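Local coordinates for glucose-1-phosphate thymidylyltransferase (Bacillus anthracis, PDB 4ECM), which catalyses the transfer of a thymidylyl group from dTTP to glucose 1-phosphate, giving dTDP-glucose and pyrophosphate, a step on the way to dTDP-L-rhamnose, at residues L50-Y55 and A255-I260; G131-S136 and G239-A244; K154-S159 and T233-S238. All blocks are in the same frame, centred on the assembly; numbering follows the deposited sequence. Where two conformers were deposited one is given.

Interaction 1 (L50-Y55 and A255-I260); sequences LPVGRY and ALARDI
The phenol ring of Tyr55 meets Ile260 at its rim: CE2 lies 3.3 Å from the carbonyl O of Ile260, which sits close to the ring plane. One face of the same ring carries the aliphatic part of Arg54, whose CG rides above the plane and off toward the rim. The ring of Phe262 packs nearby with its plane turned about 30°, and the phenol OH is hydrogen-bonded to Phe262 N, so the polar end of Tyr55 is fixed by the chain just beyond Ile260. The guanidinium of Arg54 presents an edge to Arg258 O, with NE 4.2 Å from it, and water 2 lies between the two residues, receiving a weak bond from NH2 and donating to Arg258 O at 2.8 Å. Water 1 is the firmer bridge: it accepts from Arg54 N at 3.0 Å and donates to both Ala257 O and Ile260 O. Polar contact between the segments therefore runs through water, while the direct apolar touch is Val52 CG1 on Ala257 CB at 3.7 Å, CG1 being turned onto that methyl by a chi1 of 171° that sets it anti to the backbone N. Gly53, at the second position of the type II' turn Val52-Tyr55, takes positive phi (79°) and brings its CA to 4.0 Å from Ala257 CB. Asn254 fastens the turn from the helix side, through Pro51 O and Gly53 N. Pro51 and Leu50 pack on Pro51 of the second subunit, and Arg54 on its His247. The arrangement is a tight beta-hairpin, strands 51-52 and 55-56, docked on the type I turn Ala257-Ile260 that follows helix 247-256, at a subunit interface of the nucleotidyltransferase domain.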
loop_
_atom_site.group_PDB
_atom_site.type_symbol
_atom_site.label_atom_id
_atom_site.label_comp_id
_atom_site.label_asym_id
_atom_site.label_seq_id
_atom_site.Cartn_x
_atom_site.Cartn_y
_atom_site.Cartn_z
ATOM N N LEU A 50 3.749 -12.231 9.030
ATOM C CA LEU A 50 5.109 -12.329 9.558
ATOM C C LEU A 50 5.649 -13.743 9.305
ATOM O O LEU A 50 4.891 -14.713 9.227
ATOM C CB LEU A 50 5.137 -12.034 11.058
ATOM C CG LEU A 50 4.718 -10.624 11.495
ATOM C CD1 LEU A 50 4.819 -10.502 13.029
ATOM C CD2 LEU A 50 5.569 -9.553 10.816
ATOM N N PRO A 51 6.960 -13.875 9.184
ATOM C CA PRO A 51 7.513 -15.193 8.932
ATOM C C PRO A 51 7.330 -16.200 10.064
ATOM O O PRO A 51 7.448 -15.844 11.249
ATOM C CB PRO A 51 9.022 -14.920 8.787
ATOM C CG PRO A 51 9.131 -13.507 8.490
ATOM C CD PRO A 51 7.984 -12.826 9.129
ATOM N N VAL A 52 7.022 -17.437 9.669
ATOM C CA VAL A 52 7.001 -18.600 10.547
ATOM C C VAL A 52 7.717 -19.672 9.710
ATOM O O VAL A 52 7.112 -20.337 8.845
ATOM C CB VAL A 52 5.607 -19.032 10.956
ATOM C CG1 VAL A 52 5.675 -20.387 11.676
ATOM C CG2 VAL A 52 4.948 -17.937 11.864
ATOM N N GLY A 53 9.014 -19.823 9.939
ATOM C CA GLY A 53 9.797 -20.718 9.101
ATOM C C GLY A 53 10.069 -19.937 7.827
ATOM O O GLY A 53 10.349 -18.732 7.873
ATOM N N ARG A 54 9.967 -20.610 6.684
ATOM C CA ARG A 54 10.246 -19.964 5.406
ATOM C C ARG A 54 8.988 -19.482 4.685
ATOM O O ARG A 54 9.040 -19.180 3.503
ATOM C CB ARG A 54 11.127 -20.867 4.503
ATOM C CG ARG A 54 10.507 -22.186 4.050
ATOM C CD ARG A 54 11.521 -23.132 3.315
ATOM N NE ARG A 54 12.757 -23.381 4.083
ATOM C CZ ARG A 54 14.000 -23.102 3.676
ATOM N NH1 ARG A 54 14.237 -22.618 2.458
ATOM N NH2 ARG A 54 15.029 -23.358 4.484
ATOM N N TYR A 55 7.874 -19.365 5.406
ATOM C CA TYR A 55 6.635 -18.885 4.831
ATOM C C TYR A 55 5.994 -17.860 5.755
ATOM O O TYR A 55 6.269 -17.842 6.958
ATOM C CB TYR A 55 5.639 -20.031 4.620
ATOM C CG TYR A 55 6.196 -21.155 3.789
ATOM C CD1 TYR A 55 6.307 -21.032 2.413
ATOM C CD2 TYR A 55 6.638 -22.322 4.377
ATOM C CE1 TYR A 55 6.826 -22.044 1.648
ATOM C CE2 TYR A 55 7.151 -23.336 3.622
ATOM C CZ TYR A 55 7.243 -23.198 2.251
ATOM O OH TYR A 55 7.762 -24.228 1.485
ATOM N N ALA A 255 11.138 -21.683 15.158
ATOM C CA ALA A 255 12.088 -22.773 15.357
ATOM C C ALA A 255 11.423 -24.105 15.005
ATOM O O ALA A 255 12.002 -24.921 14.300
ATOM C CB ALA A 255 12.626 -22.802 16.803
ATOM N N LEU A 256 10.208 -24.313 15.495
ATOM C CA LEU A 256 9.474 -25.543 15.211
ATOM C C LEU A 256 9.182 -25.761 13.730
ATOM O O LEU A 256 9.103 -26.899 13.275
ATOM C CB LEU A 256 8.142 -25.552 15.973
ATOM C CG LEU A 256 8.258 -25.791 17.489
ATOM C CD1 LEU A 256 6.921 -25.575 18.240
ATOM C CD2 LEU A 256 8.794 -27.208 17.738
ATOM N N ALA A 257 9.055 -24.658 12.991
ATOM C CA ALA A 257 8.666 -24.684 11.593
ATOM C C ALA A 257 9.784 -24.777 10.582
ATOM O O ALA A 257 9.493 -24.821 9.390
ATOM C CB ALA A 257 7.826 -23.413 11.276
ATOM N N ARG A 258 11.037 -24.840 11.028
ATOM C CA ARG A 258 12.187 -24.768 10.110
ATOM C C ARG A 258 12.136 -25.685 8.892
ATOM O O ARG A 258 12.423 -25.250 7.793
ATOM C CB ARG A 258 13.507 -25.038 10.849
ATOM C CG ARG A 258 14.760 -24.844 9.973
ATOM C CD ARG A 258 16.013 -25.420 10.648
ATOM N NE ARG A 258 15.945 -26.877 10.692
ATOM C CZ ARG A 258 16.758 -27.662 11.395
ATOM N NH1 ARG A 258 17.715 -27.147 12.144
ATOM N NH2 ARG A 258 16.588 -28.977 11.368
ATOM N N ASP A 259 11.780 -26.946 9.084
ATOM C CA ASP A 259 11.798 -27.907 7.977
ATOM C C ASP A 259 10.475 -28.090 7.265
ATOM O O ASP A 259 10.335 -28.991 6.434
ATOM C CB ASP A 259 12.326 -29.249 8.478
ATOM C CG ASP A 259 13.742 -29.141 9.028
ATOM O OD1 ASP A 259 14.541 -28.324 8.510
ATOM O OD2 ASP A 259 14.058 -29.871 9.985
ATOM N N ILE A 260 9.499 -27.245 7.564
ATOM C CA ILE A 260 8.212 -27.338 6.890
ATOM C C ILE A 260 8.380 -26.845 5.452
ATOM O O ILE A 260 8.842 -25.724 5.215
ATOM C CB ILE A 260 7.110 -26.560 7.631
ATOM C CG1 ILE A 260 6.780 -27.259 8.963
ATOM C CG2 ILE A 260 5.838 -26.458 6.766
ATOM C CD1 ILE A 260 5.888 -26.441 9.878
HETATM O O HOH W 1 9.200 -23.512 6.954
HETATM O O HOH W 2 13.610 -22.889 6.971
#

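Interaction 2 (G131-S136 and G239-A244); sequences GDNIFS and GWWTDA. With DAU (2'deoxy-thymidine-5'-diphospho-alpha-D-glucose), chain B.
Strands 133-135 and 241-243 run antiparallel, 161° between their directions and 4.7 Å apart at closest approach. Ile134 and Thr242 form the hydrogen-bonded pair, with Ile134 N to Thr242 O at 2.9 Å and Thr242 N to Ile134 O at 2.8 Å; Ser136 N to Trp240 O continues the ladder, and Phe135 faces Trp241 as a non-hydrogen-bonded pair. This short two-stranded sheet lines the sugar-nucleotide pocket of the nucleotidyltransferase fold. On its pocket side the Trp241 indole donates NE1 to Asn133 OD1 at 2.9 Å; the bond lies in the ring plane but comes from above the amide carbonyl plane, the two planes being 62° apart. Gly194 N also donates to OD1, while ND2 binds Asp132 OD1 and the glucose O6 of the bound dTDP-glucose (3.2 Å), so the amide is held at both ends. The edge of the Trp241 indole, at CZ2, faces the sugar C6. Asp132, salt-bridged to Lys47, has its carboxylate close to the deoxyribose O3'. On the other side of the strands, Ile134 CG2 lies at the edge of the Trp240 indole, 3.8 Å from CZ3, and Ser136 CB sits 3.6 Å from the centroid of the Trp240 five-membered ring, over its face, a CH-pi contact.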
loop_
_atom_site.group_PDB
_atom_site.type_symbol
_atom_site.label_atom_id
_atom_site.label_comp_id
_atom_site.label_asym_id
_atom_site.label_seq_id
_atom_site.Cartn_x
_atom_site.Cartn_y
_atom_site.Cartn_z
ATOM N N GLY A 131 -5.541 -17.796 12.621
ATOM C CA GLY A 131 -4.327 -17.599 11.840
ATOM C C GLY A 131 -3.010 -17.748 12.546
ATOM O O GLY A 131 -2.012 -18.100 11.915
ATOM N N ASP A 132 -2.981 -17.482 13.849
ATOM C CA ASP A 132 -1.720 -17.567 14.600
ATOM C C ASP A 132 -1.492 -18.918 15.278
ATOM O O ASP A 132 -0.598 -19.027 16.098
ATOM C CB ASP A 132 -1.598 -16.402 15.612
ATOM C CG ASP A 132 -2.580 -16.512 16.795
ATOM O OD1 ASP A 132 -3.385 -17.457 16.827
ATOM O OD2 ASP A 132 -2.533 -15.636 17.692
ATOM N N ASN A 133 -2.310 -19.931 14.949
ATOM C CA ASN A 133 -2.139 -21.282 15.483
ATOM C C ASN A 133 -1.321 -22.134 14.522
ATOM O O ASN A 133 -1.763 -22.428 13.390
ATOM C CB ASN A 133 -3.484 -21.966 15.755
ATOM C CG ASN A 133 -4.098 -21.574 17.110
ATOM O OD1 ASN A 133 -4.562 -22.439 17.843
ATOM N ND2 ASN A 133 -4.059 -20.282 17.456
ATOM N N ILE A 134 -0.131 -22.538 14.969
ATOM C CA ILE A 134 0.787 -23.323 14.144
ATOM C C ILE A 134 0.955 -24.671 14.808
ATOM O O ILE A 134 1.233 -24.744 16.006
ATOM C CB ILE A 134 2.153 -22.610 14.007
ATOM C CG1 ILE A 134 1.947 -21.133 13.635
ATOM C CG2 ILE A 134 3.083 -23.366 13.029
ATOM C CD1 ILE A 134 1.218 -20.875 12.300
ATOM N N PHE A 135 0.792 -25.741 14.030
ATOM C CA PHE A 135 0.845 -27.089 14.577
ATOM C C PHE A 135 1.256 -28.123 13.539
ATOM O O PHE A 135 1.121 -27.881 12.337
ATOM C CB PHE A 135 -0.518 -27.436 15.168
ATOM C CG PHE A 135 -1.642 -27.294 14.209
ATOM C CD1 PHE A 135 -2.169 -28.398 13.568
ATOM C CD2 PHE A 135 -2.183 -26.046 13.931
ATOM C CE1 PHE A 135 -3.206 -28.260 12.672
ATOM C CE2 PHE A 135 -3.201 -25.905 13.024
ATOM C CZ PHE A 135 -3.722 -27.010 12.395
ATOM N N SER A 136 1.742 -29.280 14.007
ATOM C CA SER A 136 2.215 -30.353 13.107
ATOM C C SER A 136 1.163 -31.360 12.613
ATOM O O SER A 136 1.309 -31.916 11.536
ATOM C CB SER A 136 3.366 -31.130 13.755
ATOM O OG SER A 136 2.970 -31.733 14.972
ATOM N N GLY A 239 0.902 -34.231 17.800
ATOM C CA GLY A 239 2.207 -33.584 17.661
ATOM C C GLY A 239 2.292 -32.261 18.396
ATOM O O GLY A 239 1.572 -32.042 19.374
ATOM N N TRP A 240 3.132 -31.353 17.902
ATOM C CA TRP A 240 3.279 -30.072 18.549
ATOM C C TRP A 240 2.279 -29.036 18.069
ATOM O O TRP A 240 1.677 -29.148 16.986
ATOM C CB TRP A 240 4.719 -29.542 18.406
ATOM C CG TRP A 240 5.235 -29.423 17.000
ATOM C CD1 TRP A 240 6.031 -30.325 16.345
ATOM C CD2 TRP A 240 5.037 -28.333 16.090
ATOM N NE1 TRP A 240 6.322 -29.874 15.085
ATOM C CE2 TRP A 240 5.726 -28.655 14.899
ATOM C CE3 TRP A 240 4.344 -27.123 16.161
ATOM C CZ2 TRP A 240 5.732 -27.813 13.786
ATOM C CZ3 TRP A 240 4.352 -26.286 15.056
ATOM C CH2 TRP A 240 5.045 -26.631 13.886
ATOM N N TRP A 241 2.124 -28.020 18.907
ATOM C CA TRP A 241 1.210 -26.929 18.670
ATOM C C TRP A 241 1.668 -25.698 19.424
ATOM O O TRP A 241 2.127 -25.782 20.568
ATOM C CB TRP A 241 -0.187 -27.285 19.171
ATOM C CG TRP A 241 -1.156 -26.125 19.169
ATOM C CD1 TRP A 241 -1.909 -25.690 18.121
ATOM C CD2 TRP A 241 -1.474 -25.263 20.266
ATOM N NE1 TRP A 241 -2.674 -24.610 18.490
ATOM C CE2 TRP A 241 -2.435 -24.330 19.802
ATOM C CE3 TRP A 241 -1.066 -25.203 21.601
ATOM C CZ2 TRP A 241 -2.961 -23.331 20.609
ATOM C CZ3 TRP A 241 -1.608 -24.214 22.418
ATOM C CH2 TRP A 241 -2.544 -23.288 21.913
ATOM N N THR A 242 1.524 -24.550 18.793
ATOM C CA THR A 242 1.834 -23.317 19.464
ATOM C C THR A 242 1.051 -22.169 18.870
ATOM O O THR A 242 0.661 -22.192 17.691
ATOM C CB THR A 242 3.314 -22.931 19.335
ATOM O OG1 THR A 242 3.565 -21.766 20.139
ATOM C CG2 THR A 242 3.679 -22.620 17.861
ATOM N N ASP A 243 0.762 -21.184 19.701
ATOM C CA ASP A 243 0.196 -19.977 19.196
ATOM C C ASP A 243 1.429 -19.203 18.731
ATOM O O ASP A 243 2.589 -19.577 18.998
ATOM C CB ASP A 243 -0.503 -19.166 20.279
ATOM C CG ASP A 243 0.484 -18.575 21.270
ATOM O OD1 ASP A 243 1.061 -19.350 22.036
ATOM O OD2 ASP A 243 0.674 -17.348 21.283
ATOM N N ALA A 244 1.203 -18.148 17.994
ATOM C CA ALA A 244 2.323 -17.292 17.571
ATOM C C ALA A 244 2.044 -15.826 17.810
ATOM O O ALA A 244 2.518 -14.994 17.060
ATOM C CB ALA A 244 2.645 -17.544 16.107
HETATM O O6 DAU B . -4.584 -19.788 20.567
HETATM C C6 DAU B . -5.629 -20.552 21.172
HETATM C C5 DAU B . -6.541 -19.629 21.968
HETATM O O5 DAU B . -7.011 -18.622 21.077
HETATM C C4 DAU B . -7.714 -20.392 22.595
HETATM O O4 DAU B . -7.250 -21.338 23.550
HETATM C C3 DAU B . -8.709 -19.459 23.281
HETATM O O3 DAU B . -9.838 -20.236 23.733
HETATM C C2 DAU B . -9.141 -18.390 22.270
HETATM O O2 DAU B . -9.999 -17.413 22.888
HETATM C C1 DAU B . -7.933 -17.691 21.657
HETATM O O1 DAU B . -7.280 -16.927 22.665
HETATM P P2 DAU B . -6.338 -15.676 22.272
HETATM O O3P DAU B . -5.005 -16.153 21.747
HETATM O O4P DAU B . -6.412 -14.707 23.419
HETATM O OPP DAU B . -7.117 -15.054 20.998
HETATM P P DAU B . -6.565 -13.772 20.199
HETATM O O1P DAU B . -5.056 -13.777 20.237
HETATM O O2P DAU B . -7.329 -12.583 20.656
HETATM O "O5'" DAU B . -6.988 -14.105 18.678
HETATM C "C5'" DAU B . -6.319 -15.138 17.985
HETATM C "C4'" DAU B . -6.495 -15.091 16.467
HETATM O "O4'" DAU B . -7.824 -14.792 16.043
HETATM C "C3'" DAU B . -5.562 -14.111 15.791
HETATM O "O3'" DAU B . -4.864 -14.872 14.800
HETATM C "C2'" DAU B . -6.447 -13.071 15.147
HETATM C "C1'" DAU B . -7.826 -13.713 15.131
HETATM N N11 DAU B . -8.937 -12.872 15.608
HETATM C C61 DAU B . -8.863 -12.351 16.925
HETATM C C51 DAU B . -9.675 -11.305 17.316
HETATM C C5A DAU B . -9.662 -10.832 18.755
HETATM C C21 DAU B . -9.693 -12.163 14.655
HETATM O O21 DAU B . -9.701 -12.611 13.391
HETATM N N31 DAU B . -10.505 -11.135 15.005
HETATM C C41 DAU B . -10.529 -10.670 16.281
HETATM O O41 DAU B . -11.329 -9.631 16.609
#

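Interaction 3 (K154-S159 and T233-S238); sequences KVLLQS and TYNEMS
Lys154 leans across to Thr233 and Asn235. Its CB lies 3.5 Å from Thr233 OG1, and CG, set anti to the backbone N (chi1 176°), passes between that hydroxyl and Asn235 OD1. CD comes to 3.2 Å from OD1, CE is equally near both oxygens, and bends at the last two torsions bring NZ in between them. There it donates to Thr233 OG1 and to Asn235 OD1, each at 2.8 Å, the latter in the carbonyl plane on a lone pair. Glu145 from helix 140-147 forms a salt bridge with NZ and accepts from Asn235 ND2, which probably compensates the lysine charge and helps fix the amide. Strands 154-159 and 233-236 are parallel neighbours at the end of the mixed sheet of this Rossmann-like nucleotidyltransferase domain, with strand 190-198 on the far side of 154-159. Four backbone bonds join the pair, from Val155 N to Thr233 O through Met237 N to Leu157 O, the last almost straight at 177°. Opposite the lysine, Leu157 CD1 meets the Tyr234 ring obliquely at CD1, 3.5 Å away, and Val155 CG2 touches Tyr234 CB. On the lysine's face Met237 extends beyond CG and crosses Leu156 at about a right angle, its CE reaching Leu156 CB at 3.5 Å and fitting tightly against CD1; Tyr142 of helix 140-147 packs on both.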
loop_
_atom_site.group_PDB
_atom_site.type_symbol
_atom_site.label_atom_id
_atom_site.label_comp_id
_atom_site.label_asym_id
_atom_site.label_seq_id
_atom_site.Cartn_x
_atom_site.Cartn_y
_atom_site.Cartn_z
ATOM N N LYS A 154 -16.709 -29.923 17.140
ATOM C CA LYS A 154 -15.543 -30.646 17.600
ATOM C C LYS A 154 -14.416 -29.653 17.877
ATOM O O LYS A 154 -14.198 -28.710 17.112
ATOM C CB LYS A 154 -15.093 -31.676 16.549
ATOM C CG LYS A 154 -13.802 -32.436 16.903
ATOM C CD LYS A 154 -13.391 -33.453 15.827
ATOM C CE LYS A 154 -14.348 -34.671 15.718
ATOM N NZ LYS A 154 -14.424 -35.549 16.924
ATOM N N VAL A 155 -13.727 -29.870 18.987
ATOM C CA VAL A 155 -12.590 -29.052 19.396
ATOM C C VAL A 155 -11.394 -29.982 19.519
ATOM O O VAL A 155 -11.561 -31.202 19.751
ATOM C CB VAL A 155 -12.850 -28.292 20.724
ATOM C CG1 VAL A 155 -13.951 -27.256 20.524
ATOM C CG2 VAL A 155 -13.205 -29.260 21.866
ATOM N N LEU A 156 -10.203 -29.417 19.318
ATOM C CA LEU A 156 -8.949 -30.165 19.362
ATOM C C LEU A 156 -8.137 -29.646 20.536
ATOM O O LEU A 156 -7.925 -28.437 20.662
ATOM C CB LEU A 156 -8.177 -29.992 18.058
ATOM C CG LEU A 156 -8.953 -30.343 16.782
ATOM C CD1 LEU A 156 -8.043 -30.236 15.532
ATOM C CD2 LEU A 156 -9.590 -31.734 16.874
ATOM N N LEU A 157 -7.674 -30.567 21.381
ATOM C CA LEU A 157 -6.984 -30.220 22.625
ATOM C C LEU A 157 -5.485 -30.485 22.616
ATOM O O LEU A 157 -4.995 -31.401 21.944
ATOM C CB LEU A 157 -7.583 -31.002 23.799
ATOM C CG LEU A 157 -9.109 -30.972 23.985
ATOM C CD1 LEU A 157 -9.501 -31.779 25.239
ATOM C CD2 LEU A 157 -9.617 -29.541 24.055
ATOM N N GLN A 158 -4.773 -29.655 23.375
ATOM C CA GLN A 158 -3.344 -29.795 23.579
ATOM C C GLN A 158 -3.017 -29.602 25.033
ATOM O O GLN A 158 -3.415 -28.613 25.634
ATOM C CB GLN A 158 -2.559 -28.754 22.799
ATOM C CG GLN A 158 -2.141 -29.211 21.445
ATOM C CD GLN A 158 -0.955 -30.184 21.481
ATOM O OE1 GLN A 158 -0.776 -30.972 20.575
ATOM N NE2 GLN A 158 -0.150 -30.099 22.506
ATOM N N SER A 159 -2.285 -30.556 25.597
ATOM C CA SER A 159 -1.835 -30.454 26.973
ATOM C C SER A 159 -0.686 -29.457 26.950
ATOM O O SER A 159 0.228 -29.596 26.145
ATOM C CB SER A 159 -1.369 -31.808 27.493
ATOM O OG SER A 159 -0.991 -31.702 28.854
ATOM N N THR A 233 -17.812 -32.820 20.534
ATOM C CA THR A 233 -16.847 -33.902 20.699
ATOM C C THR A 233 -15.463 -33.289 20.756
ATOM O O THR A 233 -15.287 -32.110 20.446
ATOM C CB THR A 233 -16.886 -34.953 19.546
ATOM O OG1 THR A 233 -16.532 -34.334 18.297
ATOM C CG2 THR A 233 -18.294 -35.640 19.445
ATOM N N TYR A 234 -14.475 -34.074 21.175
ATOM C CA TYR A 234 -13.113 -33.590 21.187
ATOM C C TYR A 234 -12.118 -34.676 20.857
ATOM O O TYR A 234 -12.407 -35.871 20.948
ATOM C CB TYR A 234 -12.743 -32.999 22.541
ATOM C CG TYR A 234 -12.519 -34.027 23.612
ATOM C CD1 TYR A 234 -11.239 -34.505 23.888
ATOM C CD2 TYR A 234 -13.586 -34.535 24.348
ATOM C CE1 TYR A 234 -11.028 -35.466 24.880
ATOM C CE2 TYR A 234 -13.388 -35.480 25.335
ATOM C CZ TYR A 234 -12.105 -35.946 25.597
ATOM O OH TYR A 234 -11.916 -36.890 26.573
ATOM N N ASN A 235 -10.937 -34.225 20.464
ATOM C CA ASN A 235 -9.813 -35.095 20.210
ATOM C C ASN A 235 -8.560 -34.433 20.751
ATOM O O ASN A 235 -8.410 -33.216 20.674
ATOM C CB ASN A 235 -9.600 -35.351 18.722
ATOM C CG ASN A 235 -10.778 -35.998 18.060
ATOM O OD1 ASN A 235 -11.798 -35.352 17.819
ATOM N ND2 ASN A 235 -10.623 -37.266 17.688
ATOM N N GLU A 236 -7.669 -35.240 21.306
ATOM C CA GLU A 236 -6.399 -34.751 21.765
ATOM C C GLU A 236 -5.457 -34.845 20.590
ATOM O O GLU A 236 -5.386 -35.874 19.937
ATOM C CB GLU A 236 -5.873 -35.604 22.910
ATOM C CG GLU A 236 -6.774 -35.610 24.126
ATOM C CD GLU A 236 -6.163 -36.374 25.304
ATOM O OE1 GLU A 236 -4.955 -36.175 25.599
ATOM O OE2 GLU A 236 -6.914 -37.145 25.941
ATOM N N MET A 237 -4.743 -33.768 20.319
ATOM C CA MET A 237 -3.794 -33.728 19.219
ATOM C C MET A 237 -2.557 -34.508 19.559
ATOM O O MET A 237 -2.255 -34.702 20.729
ATOM C CB MET A 237 -3.370 -32.289 18.920
ATOM C CG MET A 237 -4.434 -31.454 18.210
ATOM S SD MET A 237 -3.776 -29.836 17.781
ATOM C CE MET A 237 -5.037 -29.265 16.670
ATOM N N SER A 238 -1.853 -34.999 18.536
ATOM C CA SER A 238 -0.675 -35.871 18.739
ATOM C C SER A 238 0.716 -35.217 18.675
ATOM O O SER A 238 1.616 -35.623 19.404
ATOM C CB SER A 238 -0.721 -37.016 17.731
ATOM O OG SER A 238 -0.874 -36.511 16.421
#

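Overall arrangement
Interaction 2 lies between the other two, its centre about 11 Å from that of interaction 1 and about 13 Å from that of interaction 3, whereas the centres of interactions 1 and 3 are about 23 Å apart and the two do not touch. Trp240 joins interaction 2 to interaction 1, resting CZ2 on Leu256 O (3.5 Å) and CH2 near Ile260 CD1; Val52 also packs on Ile134. Toward interaction 3, Trp241 CB lies 3.6 Å from Gln158 CG. The chain links them too: strand 232-236 leads into strand 241-243 and then helix 247-256. Of the three, interaction 2 alone touches dTDP-glucose; the side chains of Leu157 and Val52 stand about 9 and 11 Å from it.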